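Local coordinates for ABC transporter binding protein AcbH (Actinoplanes, PDB 3OO8) that binds beta-D-galactopyranose as the extracellular solute receptor of an ABC transporter, at residues 155-167 and 279-291. The protein carries 2 engineered substitutions. Residues are numbered along the deposited sequence; the frame is centred on the assembly and turned at random.
Sequences GYEVPASWEAFIA and LDFFVFPAINPQY
Pro159 lies over one face of the Phe282 ring, its CD 3.7 Å from the ring centroid in a CH-pi contact: phenylalanine offers a broad flat face, proline compact, slightly polarised C-H groups beside nitrogen. Phe282 reaches it with CG between its own backbone N and carbonyl carbon (chi1 57°), while Val158 CG1 packs on Phe282 CB at 3.5 Å. Phe165 CE1 comes to the edge of the Phe282 ring, 4.2 Å from Phe282 CZ. An alanine in place of Phe282 would probably open a gap beneath Pro159 and take away the ring edge that Phe165 CE1 meets. Pro285 repeats the theme, its compact ring setting CD over the centre of a Phe165 face. Farther along, Phe284 CZ lies at the edge of the Trp162 indole, 3.9 Å from Trp162 CZ3. Backbone bonds form a single bridge: Ala286 N donates to Ala160 O, nearly straight at 175°, and Trp162 N to Ala286 O. Ser161, short and hydroxylated, N-caps helix 162-174, its OG accepting from Ala164 N; Trp162 NE1 is hydrogen-bonded to Glu231 OE1. In this class 2 solute-binding fold, apolar packing thus joins the end of strand 279-282 and its following loop to a helix start, whose first amide Ala286 O satisfies, with Phe284 about 8 Å from galactose-site Trp142 between side chains.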
ATOM      1  N   GLY A 155      -1.146  -5.537  30.993  1.00 20.87           N
ATOM      2  CA  GLY A 155      -2.283  -4.638  31.098  1.00 21.28           C
ATOM      3  C   GLY A 155      -2.250  -3.473  30.114  1.00 22.07           C
ATOM      4  O   GLY A 155      -2.606  -2.357  30.481  1.00 22.18           O
ATOM      5  N   TYR A 156      -1.814  -3.735  28.882  1.00 18.81           N
ATOM      6  CA  TYR A 156      -1.803  -2.716  27.825  1.00 17.65           C
ATOM      7  C   TYR A 156      -3.102  -2.804  27.042  1.00 16.71           C
ATOM      8  O   TYR A 156      -3.504  -3.904  26.632  1.00 18.61           O
ATOM      9  CB  TYR A 156      -0.661  -2.958  26.840  1.00 14.22           C
ATOM     10  CG  TYR A 156       0.733  -2.918  27.445  1.00 16.92           C
ATOM     11  CD1 TYR A 156       0.989  -2.140  28.566  1.00 17.60           C
ATOM     12  CD2 TYR A 156       1.793  -3.544  26.817  1.00 16.36           C
ATOM     13  CE1 TYR A 156       2.256  -2.075  29.111  1.00 17.00           C
ATOM     14  CE2 TYR A 156       3.081  -3.494  27.354  1.00 19.70           C
ATOM     15  CZ  TYR A 156       3.293  -2.739  28.492  1.00 16.26           C
ATOM     16  OH  TYR A 156       4.555  -2.642  29.050  1.00 21.86           O
ATOM     17  N   GLU A 157      -3.745  -1.657  26.867  1.00 14.74           N
ATOM     18  CA  GLU A 157      -4.983  -1.556  26.076  1.00 16.27           C
ATOM     19  C   GLU A 157      -4.665  -0.969  24.703  1.00 15.55           C
ATOM     20  O   GLU A 157      -3.763  -0.148  24.552  1.00 18.72           O
ATOM     21  CB  GLU A 157      -6.008  -0.656  26.778  1.00 16.39           C
ATOM     22  CG  GLU A 157      -6.382  -1.099  28.190  1.00 19.49           C
ATOM     23  CD  GLU A 157      -7.036  -2.473  28.245  1.00 26.02           C
ATOM     24  OE1 GLU A 157      -7.655  -2.909  27.252  1.00 26.17           O
ATOM     25  OE2 GLU A 157      -6.941  -3.133  29.303  1.00 27.33           O
ATOM     26  N   VAL A 158      -5.391  -1.444  23.692  1.00 16.10           N
ATOM     27  CA  VAL A 158      -5.281  -0.902  22.330  1.00 16.22           C
ATOM     28  C   VAL A 158      -5.701   0.566  22.316  1.00 17.11           C
ATOM     29  O   VAL A 158      -6.818   0.895  22.728  1.00 16.78           O
ATOM     30  CB  VAL A 158      -6.135  -1.725  21.343  1.00 16.71           C
ATOM     31  CG1 VAL A 158      -6.204  -0.980  19.998  1.00 18.97           C
ATOM     32  CG2 VAL A 158      -5.554  -3.121  21.186  1.00 21.74           C
ATOM     33  N   PRO A 159      -4.815   1.459  21.833  1.00 16.50           N
ATOM     34  CA  PRO A 159      -5.097   2.895  21.879  1.00 14.53           C
ATOM     35  C   PRO A 159      -5.861   3.378  20.640  1.00 15.88           C
ATOM     36  O   PRO A 159      -5.445   3.114  19.500  1.00 17.39           O
ATOM     37  CB  PRO A 159      -3.700   3.516  21.957  1.00 15.16           C
ATOM     38  CG  PRO A 159      -2.838   2.548  21.181  1.00 12.79           C
ATOM     39  CD  PRO A 159      -3.446   1.175  21.353  1.00 15.72           C
ATOM     40  N   ALA A 160      -6.981   4.059  20.878  1.00 14.90           N
ATOM     41  CA  ALA A 160      -7.737   4.650  19.772  1.00 15.45           C
ATOM     42  C   ALA A 160      -7.233   6.032  19.390  1.00 16.07           C
ATOM     43  O   ALA A 160      -7.468   6.489  18.249  1.00 15.62           O
ATOM     44  CB  ALA A 160      -9.209   4.726  20.111  1.00 16.95           C
ATOM     45  N   SER A 161      -6.630   6.732  20.346  1.00 13.95           N
ATOM     46  CA  SER A 161      -6.191   8.108  20.160  1.00 14.61           C
ATOM     47  C   SER A 161      -4.694   8.274  20.328  1.00 14.53           C
ATOM     48  O   SER A 161      -4.040   7.454  20.976  1.00 13.71           O
ATOM     49  CB  SER A 161      -6.850   8.992  21.223  1.00 17.34           C
ATOM     50  OG  SER A 161      -6.387   8.574  22.507  1.00 16.44           O
ATOM     51  N   TRP A 162      -4.161   9.369  19.792  1.00 13.60           N
ATOM     52  CA  TRP A 162      -2.762   9.698  19.967  1.00 13.32           C
ATOM     53  C   TRP A 162      -2.447   9.831  21.451  1.00 14.11           C
ATOM     54  O   TRP A 162      -1.406   9.368  21.895  1.00 15.25           O
ATOM     55  CB  TRP A 162      -2.458  11.015  19.276  1.00 14.63           C
ATOM     56  CG  TRP A 162      -1.054  11.501  19.391  1.00 14.51           C
ATOM     57  CD1 TRP A 162      -0.575  12.465  20.239  1.00 14.17           C
ATOM     58  CD2 TRP A 162       0.069  11.069  18.611  1.00 14.71           C
ATOM     59  NE1 TRP A 162       0.760  12.659  20.027  1.00 13.56           N
ATOM     60  CE2 TRP A 162       1.189  11.816  19.041  1.00 13.55           C
ATOM     61  CE3 TRP A 162       0.235  10.122  17.596  1.00 15.28           C
ATOM     62  CZ2 TRP A 162       2.460  11.661  18.486  1.00 14.71           C
ATOM     63  CZ3 TRP A 162       1.507   9.961  17.026  1.00 13.84           C
ATOM     64  CH2 TRP A 162       2.612  10.727  17.487  1.00 12.93           C
ATOM     65  N   GLU A 163      -3.354  10.422  22.233  1.00 16.87           N
ATOM     66  CA  GLU A 163      -3.024  10.596  23.658  1.00 15.86           C
ATOM     67  C   GLU A 163      -2.867   9.244  24.329  1.00 15.19           C
ATOM     68  O   GLU A 163      -1.946   9.070  25.136  1.00 16.50           O
ATOM     69  CB  GLU A 163      -4.044  11.491  24.402  1.00 17.99           C
ATOM     70  CG  GLU A 163      -5.443  10.887  24.599  1.00 20.36           C
ATOM     71  CD  GLU A 163      -5.565   9.950  25.823  1.00 27.73           C
ATOM     72  OE1 GLU A 163      -6.631   9.300  25.994  1.00 27.95           O
ATOM     73  OE2 GLU A 163      -4.598   9.860  26.619  1.00 27.94           O
ATOM     74  N   ALA A 164      -3.720   8.278  23.991  1.00 14.94           N
ATOM     75  CA  ALA A 164      -3.636   6.953  24.635  1.00 15.59           C
ATOM     76  C   ALA A 164      -2.384   6.237  24.132  1.00 16.64           C
ATOM     77  O   ALA A 164      -1.699   5.529  24.885  1.00 17.77           O
ATOM     78  CB  ALA A 164      -4.884   6.145  24.357  1.00 13.45           C
ATOM     79  N   PHE A 165      -2.046   6.491  22.871  1.00 14.23           N
ATOM     80  CA  PHE A 165      -0.872   5.899  22.218  1.00 15.15           C
ATOM     81  C   PHE A 165       0.430   6.335  22.897  1.00 15.06           C
ATOM     82  O   PHE A 165       1.311   5.516  23.187  1.00 16.10           O
ATOM     83  CB  PHE A 165      -0.915   6.314  20.746  1.00 14.00           C
ATOM     84  CG  PHE A 165       0.137   5.668  19.873  1.00 14.04           C
ATOM     85  CD1 PHE A 165       0.234   4.279  19.776  1.00 14.48           C
ATOM     86  CD2 PHE A 165       0.985   6.448  19.100  1.00 18.30           C
ATOM     87  CE1 PHE A 165       1.156   3.696  18.950  1.00 12.15           C
ATOM     88  CE2 PHE A 165       1.944   5.863  18.270  1.00 18.81           C
ATOM     89  CZ  PHE A 165       2.019   4.474  18.188  1.00 13.67           C
ATOM     90  N   ILE A 166       0.531   7.627  23.189  1.00 15.82           N
ATOM     91  CA  ILE A 166       1.720   8.180  23.797  1.00 15.55           C
ATOM     92  C   ILE A 166       1.753   7.683  25.230  1.00 16.17           C
ATOM     93  O   ILE A 166       2.822   7.320  25.739  1.00 17.95           O
ATOM     94  CB  ILE A 166       1.765   9.699  23.686  1.00 16.18           C
ATOM     95  CG1 ILE A 166       1.926  10.093  22.214  1.00 15.36           C
ATOM     96  CG2 ILE A 166       2.885  10.303  24.560  1.00 16.47           C
ATOM     97  CD1 ILE A 166       3.169   9.541  21.528  1.00 15.50           C
ATOM     98  N   ALA A 167       0.593   7.630  25.870  1.00 16.42           N
ATOM     99  CA  ALA A 167       0.550   7.161  27.269  1.00 17.24           C
ATOM    100  C   ALA A 167       1.013   5.697  27.351  1.00 19.82           C
ATOM    101  O   ALA A 167       1.731   5.296  28.295  1.00 19.34           O
ATOM    102  CB  ALA A 167      -0.873   7.334  27.853  1.00 19.71           C
ATOM    103  N   LEU A 279       0.393 -12.835  17.155  1.00 16.43           N
ATOM    104  CA  LEU A 279       0.489 -11.542  16.471  1.00 15.01           C
ATOM    105  C   LEU A 279      -0.893 -10.933  16.192  1.00 13.77           C
ATOM    106  O   LEU A 279      -1.801 -11.635  15.742  1.00 16.30           O
ATOM    107  CB  LEU A 279       1.246 -11.729  15.150  1.00 15.21           C
ATOM    108  CG  LEU A 279       1.583 -10.421  14.419  1.00 15.07           C
ATOM    109  CD1 LEU A 279       2.452  -9.544  15.294  1.00 18.20           C
ATOM    110  CD2 LEU A 279       2.292 -10.744  13.133  1.00 16.61           C
ATOM    111  N   ASP A 280      -1.055  -9.644  16.490  1.00 13.96           N
ATOM    112  CA  ASP A 280      -2.279  -8.929  16.150  1.00 15.30           C
ATOM    113  C   ASP A 280      -1.847  -7.530  15.720  1.00 14.43           C
ATOM    114  O   ASP A 280      -0.640  -7.197  15.680  1.00 12.63           O
ATOM    115  CB  ASP A 280      -3.200  -8.861  17.381  1.00 15.95           C
ATOM    116  CG  ASP A 280      -4.674  -8.722  17.039  1.00 20.09           C
ATOM    117  OD1 ASP A 280      -5.043  -8.257  15.946  1.00 18.05           O
ATOM    118  OD2 ASP A 280      -5.504  -9.086  17.913  1.00 25.38           O
ATOM    119  N   PHE A 281      -2.819  -6.699  15.372  1.00 13.17           N
ATOM    120  CA  PHE A 281      -2.481  -5.315  15.041  1.00 11.68           C
ATOM    121  C   PHE A 281      -3.620  -4.391  15.342  1.00  9.95           C
ATOM    122  O   PHE A 281      -4.749  -4.833  15.591  1.00 11.03           O
ATOM    123  CB  PHE A 281      -2.090  -5.136  13.568  1.00 12.27           C
ATOM    124  CG  PHE A 281      -3.206  -5.426  12.578  1.00 11.06           C
ATOM    125  CD1 PHE A 281      -4.101  -4.427  12.218  1.00 11.59           C
ATOM    126  CD2 PHE A 281      -3.273  -6.665  11.930  1.00 14.04           C
ATOM    127  CE1 PHE A 281      -5.104  -4.663  11.275  1.00 14.21           C
ATOM    128  CE2 PHE A 281      -4.258  -6.907  10.983  1.00 16.75           C
ATOM    129  CZ  PHE A 281      -5.175  -5.929  10.652  1.00 14.52           C
ATOM    130  N   PHE A 282      -3.289  -3.109  15.434  1.00 10.88           N
ATOM    131  CA  PHE A 282      -4.313  -2.069  15.488  1.00 10.86           C
ATOM    132  C   PHE A 282      -3.971  -0.989  14.475  1.00 10.31           C
ATOM    133  O   PHE A 282      -2.818  -0.842  14.092  1.00 10.71           O
ATOM    134  CB  PHE A 282      -4.546  -1.520  16.912  1.00 13.37           C
ATOM    135  CG  PHE A 282      -3.300  -0.950  17.593  1.00 10.51           C
ATOM    136  CD1 PHE A 282      -2.898   0.355  17.319  1.00 11.29           C
ATOM    137  CD2 PHE A 282      -2.568  -1.702  18.495  1.00 15.07           C
ATOM    138  CE1 PHE A 282      -1.804   0.906  17.920  1.00 14.43           C
ATOM    139  CE2 PHE A 282      -1.449  -1.155  19.091  1.00 12.78           C
ATOM    140  CZ  PHE A 282      -1.069   0.159  18.807  1.00 12.05           C
ATOM    141  N   VAL A 283      -4.982  -0.273  13.966  1.00 10.03           N
ATOM    142  CA  VAL A 283      -4.664   0.818  13.055  1.00  9.96           C
ATOM    143  C   VAL A 283      -3.984   1.975  13.783  1.00  9.71           C
ATOM    144  O   VAL A 283      -4.191   2.207  14.983  1.00 11.37           O
ATOM    145  CB  VAL A 283      -5.913   1.288  12.255  1.00  8.03           C
ATOM    146  CG1 VAL A 283      -6.540   0.081  11.606  1.00 11.85           C
ATOM    147  CG2 VAL A 283      -6.953   1.999  13.136  1.00 10.05           C
ATOM    148  N   PHE A 284      -3.166   2.723  13.051  1.00 10.08           N
ATOM    149  CA  PHE A 284      -2.494   3.845  13.696  1.00  9.88           C
ATOM    150  C   PHE A 284      -3.531   4.755  14.355  1.00 11.43           C
ATOM    151  O   PHE A 284      -4.575   5.057  13.736  1.00 11.09           O
ATOM    152  CB  PHE A 284      -1.681   4.620  12.670  1.00 10.13           C
ATOM    153  CG  PHE A 284      -0.611   5.504  13.285  1.00 11.94           C
ATOM    154  CD1 PHE A 284       0.685   5.010  13.430  1.00 11.68           C
ATOM    155  CD2 PHE A 284      -0.888   6.808  13.683  1.00 11.12           C
ATOM    156  CE1 PHE A 284       1.712   5.792  13.967  1.00 13.49           C
ATOM    157  CE2 PHE A 284       0.127   7.614  14.216  1.00 12.78           C
ATOM    158  CZ  PHE A 284       1.418   7.100  14.379  1.00 12.75           C
ATOM    159  N   PRO A 285      -3.287   5.202  15.601  1.00  9.83           N
ATOM    160  CA  PRO A 285      -4.316   5.987  16.324  1.00 12.05           C
ATOM    161  C   PRO A 285      -4.700   7.319  15.678  1.00 12.00           C
ATOM    162  O   PRO A 285      -3.965   7.854  14.853  1.00 11.56           O
ATOM    163  CB  PRO A 285      -3.677   6.220  17.699  1.00 14.91           C
ATOM    164  CG  PRO A 285      -2.820   4.978  17.864  1.00 20.44           C
ATOM    165  CD  PRO A 285      -2.159   4.868  16.505  1.00 10.34           C
ATOM    166  N   ALA A 286      -5.862   7.836  16.072  1.00 13.50           N
ATOM    167  CA  ALA A 286      -6.379   9.101  15.534  1.00 13.40           C
ATOM    168  C   ALA A 286      -5.591  10.252  16.147  1.00 15.30           C
ATOM    169  O   ALA A 286      -5.246  10.223  17.357  1.00 14.84           O
ATOM    170  CB  ALA A 286      -7.826   9.235  15.888  1.00 13.09           C
ATOM    171  N   ILE A 287      -5.267  11.248  15.320  1.00 12.54           N
ATOM    172  CA  ILE A 287      -4.643  12.467  15.800  1.00 11.94           C
ATOM    173  C   ILE A 287      -5.618  13.630  15.663  1.00 13.59           C
ATOM    174  O   ILE A 287      -5.950  14.290  16.635  1.00 14.84           O
ATOM    175  CB  ILE A 287      -3.339  12.782  15.039  1.00 11.76           C
ATOM    176  CG1 ILE A 287      -2.316  11.663  15.270  1.00 13.18           C
ATOM    177  CG2 ILE A 287      -2.799  14.163  15.477  1.00 12.64           C
ATOM    178  CD1 ILE A 287      -1.010  11.806  14.459  1.00 11.62           C
ATOM    179  N   ASN A 288      -6.075  13.880  14.436  1.00 15.25           N
ATOM    180  CA  ASN A 288      -6.988  15.000  14.162  1.00 13.94           C
ATOM    181  C   ASN A 288      -8.337  14.359  13.909  1.00 14.39           C
ATOM    182  O   ASN A 288      -8.548  13.658  12.926  1.00 14.52           O
ATOM    183  CB  ASN A 288      -6.472  15.837  12.976  1.00 13.45           C
ATOM    184  CG  ASN A 288      -7.472  16.865  12.488  1.00 11.78           C
ATOM    185  OD1 ASN A 288      -8.587  16.948  12.992  1.00 11.85           O
ATOM    186  ND2 ASN A 288      -7.061  17.668  11.513  1.00 16.34           N
ATOM    187  N   PRO A 289      -9.259  14.522  14.859  1.00 12.48           N
ATOM    188  CA  PRO A 289     -10.515  13.831  14.723  1.00 14.40           C
ATOM    189  C   PRO A 289     -11.269  14.126  13.415  1.00 14.12           C
ATOM    190  O   PRO A 289     -12.145  13.370  13.038  1.00 14.61           O
ATOM    191  CB  PRO A 289     -11.282  14.247  15.987  1.00 15.32           C
ATOM    192  CG  PRO A 289     -10.196  14.605  16.981  1.00 15.46           C
ATOM    193  CD  PRO A 289      -9.134  15.256  16.135  1.00 14.54           C
ATOM    194  N   GLN A 290     -10.916  15.191  12.707  1.00 12.91           N
ATOM    195  CA  GLN A 290     -11.567  15.427  11.417  1.00 11.59           C
ATOM    196  C   GLN A 290     -11.328  14.246  10.475  1.00 12.21           C
ATOM    197  O   GLN A 290     -12.192  13.908   9.657  1.00 13.82           O
ATOM    198  CB  GLN A 290     -11.018  16.706  10.774  1.00 14.63           C
ATOM    199  CG  GLN A 290     -11.658  17.082   9.451  1.00 18.80           C
ATOM    200  CD  GLN A 290     -11.149  18.419   8.937  1.00 22.64           C
ATOM    201  OE1 GLN A 290     -10.387  19.111   9.616  1.00 32.72           O
ATOM    202  NE2 GLN A 290     -11.509  18.754   7.707  1.00 27.50           N
ATOM    203  N   TYR A 291     -10.166  13.618  10.601  1.00 12.30           N
ATOM    204  CA  TYR A 291      -9.785  12.508   9.716  1.00 11.59           C
ATOM    205  C   TYR A 291      -9.797  11.142  10.391  1.00 14.25           C
ATOM    206  O   TYR A 291      -9.472  10.137   9.757  1.00 13.01           O
ATOM    207  CB  TYR A 291      -8.413  12.784   9.102  1.00 13.26           C
ATOM    208  CG  TYR A 291      -8.408  14.129   8.386  1.00 10.36           C
ATOM    209  CD1 TYR A 291      -9.281  14.377   7.330  1.00 12.38           C
ATOM    210  CD2 TYR A 291      -7.555  15.141   8.809  1.00 10.52           C
ATOM    211  CE1 TYR A 291      -9.301  15.606   6.730  1.00 14.42           C
ATOM    212  CE2 TYR A 291      -7.561  16.375   8.201  1.00 10.74           C
ATOM    213  CZ  TYR A 291      -8.454  16.592   7.167  1.00 11.53           C
ATOM    214  OH  TYR A 291      -8.456  17.837   6.564  1.00 16.79           O
TER
HETATM  215  O   HOH W   1      -6.063   2.771  16.894  1.00 18.90           O